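Local coordinates for protein argonaute (Methanocaldococcus jannaschii, PDB 5G5S), which uses short single-stranded DNA guides to bind and slice complementary target DNA, and may defend its host against invading genetic elements, at residues R158-I163 with V258-E263; I187-P192 with F254-F259. All coordinates share one frame; numbering follows the deposited sequence.

Contact 1 of 2, residues R158-I163 with V258-E263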
loop_
_atom_site.group_PDB
_atom_site.type_symbol
_atom_site.label_atom_id
_atom_site.label_comp_id
_atom_site.label_asym_id
_atom_site.label_seq_id
_atom_site.Cartn_x
_atom_site.Cartn_y
_atom_site.Cartn_z
ATOM N N ARG A 158 10.735 -0.047 15.862
ATOM C CA ARG A 158 10.708 -0.842 14.636
ATOM C C ARG A 158 11.917 -1.725 14.426
ATOM O O ARG A 158 13.017 -1.407 14.876
ATOM C CB ARG A 158 10.475 0.056 13.417
ATOM C CG ARG A 158 9.453 -0.521 12.466
ATOM C CD ARG A 158 8.284 0.417 12.287
ATOM N NE ARG A 158 8.468 1.293 11.133
ATOM C CZ ARG A 158 8.063 1.006 9.899
ATOM N NH1 ARG A 158 7.459 -0.149 9.641
ATOM N NH2 ARG A 158 8.264 1.869 8.910
ATOM N N HIS A 159 11.698 -2.848 13.732
ATOM C CA HIS A 159 12.741 -3.800 13.383
ATOM C C HIS A 159 12.902 -3.829 11.882
ATOM O O HIS A 159 11.937 -4.060 11.154
ATOM C CB HIS A 159 12.447 -5.194 13.947
ATOM C CG HIS A 159 12.349 -5.220 15.438
ATOM N ND1 HIS A 159 13.473 -5.342 16.233
ATOM C CD2 HIS A 159 11.261 -5.104 16.231
ATOM C CE1 HIS A 159 13.033 -5.326 17.480
ATOM N NE2 HIS A 159 11.710 -5.174 17.530
ATOM N N THR A 160 14.116 -3.514 11.425
ATOM C CA THR A 160 14.497 -3.504 10.017
ATOM C C THR A 160 15.447 -4.655 9.751
ATOM O O THR A 160 16.493 -4.757 10.387
ATOM C CB THR A 160 14.967 -2.105 9.551
ATOM O OG1 THR A 160 15.375 -2.179 8.188
ATOM C CG2 THR A 160 16.099 -1.523 10.403
ATOM N N ALA A 161 15.038 -5.568 8.873
ATOM C CA ALA A 161 15.835 -6.730 8.510
ATOM C C ALA A 161 16.400 -6.591 7.104
ATOM O O ALA A 161 15.743 -6.046 6.207
ATOM C CB ALA A 161 15.016 -8.004 8.624
ATOM N N SER A 162 17.634 -7.059 6.925
ATOM C CA SER A 162 18.307 -7.024 5.635
ATOM C C SER A 162 18.839 -8.399 5.226
ATOM O O SER A 162 19.443 -9.113 6.040
ATOM C CB SER A 162 19.400 -5.958 5.599
ATOM O OG SER A 162 20.232 -6.011 6.744
ATOM N N ILE A 163 18.578 -8.779 3.966
ATOM C CA ILE A 163 19.059 -10.041 3.406
ATOM C C ILE A 163 20.537 -9.825 3.099
ATOM O O ILE A 163 20.882 -8.937 2.320
ATOM C CB ILE A 163 18.243 -10.488 2.166
ATOM C CG1 ILE A 163 16.701 -10.378 2.402
ATOM C CG2 ILE A 163 18.695 -11.865 1.676
ATOM C CD1 ILE A 163 15.893 -11.677 2.714
ATOM N N VAL A 258 15.855 -4.908 1.873
ATOM C CA VAL A 258 15.615 -4.370 3.216
ATOM C C VAL A 258 14.106 -4.287 3.433
ATOM O O VAL A 258 13.374 -3.832 2.558
ATOM C CB VAL A 258 16.361 -3.029 3.494
ATOM C CG1 VAL A 258 15.911 -2.394 4.809
ATOM C CG2 VAL A 258 17.863 -3.242 3.536
ATOM N N PHE A 259 13.640 -4.771 4.574
ATOM C CA PHE A 259 12.217 -4.753 4.896
ATOM C C PHE A 259 11.990 -4.618 6.394
ATOM O O PHE A 259 12.909 -4.841 7.188
ATOM C CB PHE A 259 11.517 -6.027 4.356
ATOM C CG PHE A 259 12.130 -7.323 4.839
ATOM C CD1 PHE A 259 11.690 -7.924 6.013
ATOM C CD2 PHE A 259 13.155 -7.936 4.125
ATOM C CE1 PHE A 259 12.271 -9.106 6.471
ATOM C CE2 PHE A 259 13.744 -9.113 4.592
ATOM C CZ PHE A 259 13.294 -9.690 5.760
ATOM N N TYR A 260 10.738 -4.314 6.775
ATOM C CA TYR A 260 10.323 -4.225 8.169
ATOM C C TYR A 260 9.669 -5.533 8.545
ATOM O O TYR A 260 8.933 -6.105 7.733
ATOM C CB TYR A 260 9.380 -3.033 8.398
ATOM C CG TYR A 260 9.987 -1.719 7.964
ATOM C CD1 TYR A 260 10.959 -1.089 8.733
ATOM C CD2 TYR A 260 9.627 -1.129 6.758
ATOM C CE1 TYR A 260 11.563 0.094 8.311
ATOM C CE2 TYR A 260 10.210 0.064 6.331
ATOM C CZ TYR A 260 11.180 0.673 7.111
ATOM O OH TYR A 260 11.760 1.849 6.695
ATOM N N MET A 261 9.961 -6.021 9.768
ATOM C CA MET A 261 9.411 -7.261 10.333
ATOM C C MET A 261 7.892 -7.185 10.481
ATOM O O MET A 261 7.225 -8.212 10.378
ATOM C CB MET A 261 10.067 -7.603 11.686
ATOM C CG MET A 261 11.568 -7.897 11.601
ATOM S SD MET A 261 12.068 -9.240 10.487
ATOM C CE MET A 261 11.482 -10.666 11.392
ATOM N N ASP A 262 7.356 -5.964 10.711
ATOM C CA ASP A 262 5.925 -5.664 10.861
ATOM C C ASP A 262 5.218 -5.438 9.511
ATOM O O ASP A 262 3.989 -5.322 9.473
ATOM C CB ASP A 262 5.705 -4.479 11.824
ATOM C CG ASP A 262 6.528 -3.234 11.527
ATOM O OD1 ASP A 262 7.773 -3.356 11.394
ATOM O OD2 ASP A 262 5.946 -2.128 11.522
ATOM N N GLU A 263 5.995 -5.399 8.408
ATOM C CA GLU A 263 5.490 -5.252 7.037
ATOM C C GLU A 263 5.342 -6.630 6.371
ATOM O O GLU A 263 4.773 -6.727 5.283
ATOM C CB GLU A 263 6.407 -4.340 6.204
#
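The guanidinium of R158 lies flat over the phenol ring of Y260, its CZ 3.8 Å from the ring centroid and the two planes only 20° apart, a cation-pi stack. Its NH1 also donates to D262 OD2, 3.1 Å away, on the syn side but tilted out of the carboxylate plane; the carboxylate stands almost perpendicular to the guanidinium, so one cationic group serves a ring face and an acid together. The R158 chain bends at chi2 and chi3, turning CD and NE (121° and 93°). D262 OD2 has a second donor, N634 ND2.

On the side of the sheet carrying A161 and F259, the CB of A161 makes an off-centre CH-pi contact, 4.1 Å from the centroid of the F259 ring, and also meets M261 SD. CE2 of F259, at the ring's edge, packs on I163 CD1. Alanine is small enough to lie beside both ring and sulphur. On the other side, T160 OG1 meets V258 CG1 at 3.4 Å.

Between these two layers of side chains the strands pair antiparallel. A161 and F259 exchange both backbone bonds, and M261 N closes on H159 O at 3.1 Å, where the second strand gives way to a type I turn running from Y260 to E263. H159, which contacts guide DNA, packs its CB on M261 CG, while its imidazole meets W276 edge-to-face. The salt bridge and stack thus pin the turn to the strand bearing a guide-binding residue, and the acid and aromatic face would probably stabilise the arginine's positive charge.

Contact 2 of 2, residues I187-P192 with F254-F259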
loop_
_atom_site.group_PDB
_atom_site.type_symbol
_atom_site.label_atom_id
_atom_site.label_comp_id
_atom_site.label_asym_id
_atom_site.label_seq_id
_atom_site.Cartn_x
_atom_site.Cartn_y
_atom_site.Cartn_z
ATOM N N ILE A 187 19.047 -1.385 -0.516
ATOM C CA ILE A 187 20.199 -0.559 -0.164
ATOM C C ILE A 187 21.305 -0.970 -1.129
ATOM O O ILE A 187 21.368 -2.144 -1.508
ATOM C CB ILE A 187 20.646 -0.720 1.333
ATOM C CG1 ILE A 187 20.990 -2.189 1.721
ATOM C CG2 ILE A 187 19.631 -0.112 2.302
ATOM C CD1 ILE A 187 22.444 -2.485 1.852
ATOM N N PHE A 188 22.159 -0.030 -1.548
ATOM C CA PHE A 188 23.321 -0.391 -2.364
ATOM C C PHE A 188 24.352 -0.758 -1.289
ATOM O O PHE A 188 24.606 0.059 -0.398
ATOM C CB PHE A 188 23.768 0.773 -3.283
ATOM C CG PHE A 188 25.182 0.692 -3.822
ATOM C CD1 PHE A 188 25.621 -0.435 -4.514
ATOM C CD2 PHE A 188 26.062 1.756 -3.670
ATOM C CE1 PHE A 188 26.930 -0.510 -5.004
ATOM C CE2 PHE A 188 27.370 1.684 -4.170
ATOM C CZ PHE A 188 27.795 0.552 -4.833
ATOM N N LYS A 189 24.837 -2.019 -1.302
ATOM C CA LYS A 189 25.723 -2.595 -0.282
ATOM C C LYS A 189 26.623 -1.662 0.547
ATOM O O LYS A 189 26.473 -1.687 1.774
ATOM C CB LYS A 189 26.451 -3.872 -0.734
ATOM C CG LYS A 189 26.916 -4.704 0.456
ATOM C CD LYS A 189 27.899 -5.768 0.096
ATOM C CE LYS A 189 28.050 -6.675 1.287
ATOM N NZ LYS A 189 29.107 -7.687 1.072
ATOM N N PRO A 190 27.541 -0.844 -0.047
ATOM C CA PRO A 190 28.406 0.021 0.789
ATOM C C PRO A 190 27.656 1.024 1.668
ATOM O O PRO A 190 28.105 1.327 2.775
ATOM C CB PRO A 190 29.307 0.723 -0.234
ATOM C CG PRO A 190 29.270 -0.145 -1.437
ATOM C CD PRO A 190 27.891 -0.707 -1.475
ATOM N N ASN A 191 26.503 1.512 1.200
ATOM C CA ASN A 191 25.717 2.458 1.981
ATOM C C ASN A 191 24.333 1.894 2.411
ATOM O O ASN A 191 23.356 2.005 1.659
ATOM C CB ASN A 191 25.625 3.812 1.260
ATOM C CG ASN A 191 25.167 4.968 2.111
ATOM O OD1 ASN A 191 25.072 4.881 3.336
ATOM N ND2 ASN A 191 24.875 6.095 1.467
ATOM N N PRO A 192 24.222 1.275 3.615
ATOM C CA PRO A 192 22.909 0.779 4.066
ATOM C C PRO A 192 22.032 1.873 4.694
ATOM O O PRO A 192 20.962 1.574 5.227
ATOM C CB PRO A 192 23.265 -0.328 5.072
ATOM C CG PRO A 192 24.678 -0.096 5.441
ATOM C CD PRO A 192 25.249 1.040 4.642
ATOM N N PHE A 254 24.991 -5.900 -6.622
ATOM C CA PHE A 254 25.518 -4.846 -5.756
ATOM C C PHE A 254 24.537 -4.354 -4.682
ATOM O O PHE A 254 24.933 -3.563 -3.819
ATOM C CB PHE A 254 26.005 -3.648 -6.610
ATOM C CG PHE A 254 27.073 -3.875 -7.668
ATOM C CD1 PHE A 254 27.706 -5.110 -7.800
ATOM C CD2 PHE A 254 27.453 -2.849 -8.524
ATOM C CE1 PHE A 254 28.685 -5.312 -8.775
ATOM C CE2 PHE A 254 28.437 -3.053 -9.498
ATOM C CZ PHE A 254 29.044 -4.284 -9.616
ATOM N N CYS A 255 23.267 -4.806 -4.733
ATOM C CA CYS A 255 22.218 -4.368 -3.812
ATOM C C CYS A 255 21.747 -5.462 -2.845
ATOM O O CYS A 255 21.932 -6.656 -3.111
ATOM C CB CYS A 255 21.040 -3.770 -4.583
ATOM S SG CYS A 255 21.513 -2.814 -6.053
ATOM N N ASN A 256 21.097 -5.033 -1.739
ATOM C CA ASN A 256 20.509 -5.909 -0.720
ATOM C C ASN A 256 19.091 -5.515 -0.378
ATOM O O ASN A 256 18.815 -4.331 -0.187
ATOM C CB ASN A 256 21.327 -5.901 0.551
ATOM C CG ASN A 256 22.695 -6.457 0.362
ATOM O OD1 ASN A 256 23.594 -5.771 -0.114
ATOM N ND2 ASN A 256 22.858 -7.728 0.699
ATOM N N LEU A 257 18.209 -6.518 -0.234
ATOM C CA LEU A 257 16.814 -6.325 0.151
ATOM C C LEU A 257 16.714 -5.896 1.604
ATOM O O LEU A 257 17.442 -6.410 2.449
ATOM C CB LEU A 257 15.997 -7.597 -0.060
ATOM C CG LEU A 257 15.625 -7.920 -1.485
ATOM C CD1 LEU A 257 15.366 -9.377 -1.625
ATOM C CD2 LEU A 257 14.412 -7.111 -1.953
ATOM N N VAL A 258 15.855 -4.908 1.873
ATOM C CA VAL A 258 15.615 -4.370 3.216
ATOM C C VAL A 258 14.106 -4.287 3.433
ATOM O O VAL A 258 13.374 -3.832 2.558
ATOM C CB VAL A 258 16.361 -3.029 3.494
ATOM C CG1 VAL A 258 15.911 -2.394 4.809
ATOM C CG2 VAL A 258 17.863 -3.242 3.536
ATOM N N PHE A 259 13.640 -4.771 4.574
ATOM C CA PHE A 259 12.217 -4.753 4.896
ATOM C C PHE A 259 11.990 -4.618 6.394
ATOM O O PHE A 259 12.909 -4.841 7.188
ATOM C CB PHE A 259 11.517 -6.027 4.356
ATOM C CG PHE A 259 12.130 -7.323 4.839
ATOM C CD1 PHE A 259 11.690 -7.924 6.013
ATOM C CD2 PHE A 259 13.155 -7.936 4.125
ATOM C CE1 PHE A 259 12.271 -9.106 6.471
ATOM C CE2 PHE A 259 13.744 -9.113 4.592
ATOM C CZ PHE A 259 13.294 -9.690 5.760
#
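I187 and N256 face each other as an antiparallel hydrogen-bonded pair, each backbone serving the other as donor and acceptor. I187 N reaches N256 O at 3.0 Å, and N256 N returns to I187 O at 2.9 Å. Two residues on, K189 N donates to F254 O at 3.0 Å, so the pairing carries past the last strand residue, F188, into the turn. There N191 N bonds back to F188 O, satisfying that carbonyl within the turn itself.

The amide end of N256 looks to another strand: ND2 donates to I163 O and, weakly, to T164 O. OD1 lies against the aliphatic start of K189, 3.5 Å from both CB and CG, which is packing and not a hydrogen bond. An asparagine suits this place because its short side chain can supply N-H to a neighbouring strand while its CB stays available to I187 CD1. CG1 of that isoleucine lies between its backbone N and carbonyl carbon (chi1 57°) and there meets V258 CG2, which I187 CG2 also touches; the two side chains cross at about a right angle.

The side chains of F188 and F254 run side by side and point the same way. CE1 of F188 touches F254 CB at 3.6 Å, while CD of P190 sits over the centre of one F188 ring face. Outside the pair, I216 of helix 206-219 packs on both phenylalanines, and F231 stacks on the F254 ring.

The main-chain N and O of I187 and N256, K189 N, F254 O and F188 O are thus all satisfied, and N256 ND2 is held mainly by I163 O. The PAZ strands are therefore tied through the main chain, while the F188 ring packs against F254 and P190, its CD1 close to F254 O, near the guide-contacting Y196 and Y219.

In the fold
Strand 255-260 is the shared element: contact 1 pairs its later residues with strand 150-163, which carries H159, and contact 2 pairs its start with strand 185-188 of the PAZ domain, so it lies between the two in one antiparallel sheet. The contact centres are about 13 Å apart, bridged directly where N256 ND2 meets I163 O at 2.8 Å and I163 N meets L257 O at 3.0 Å. Y196, which contacts the guide's 3'-end, lies near both: its side chain is about 9 Å from that of V258 and about 5 Å from that of F188.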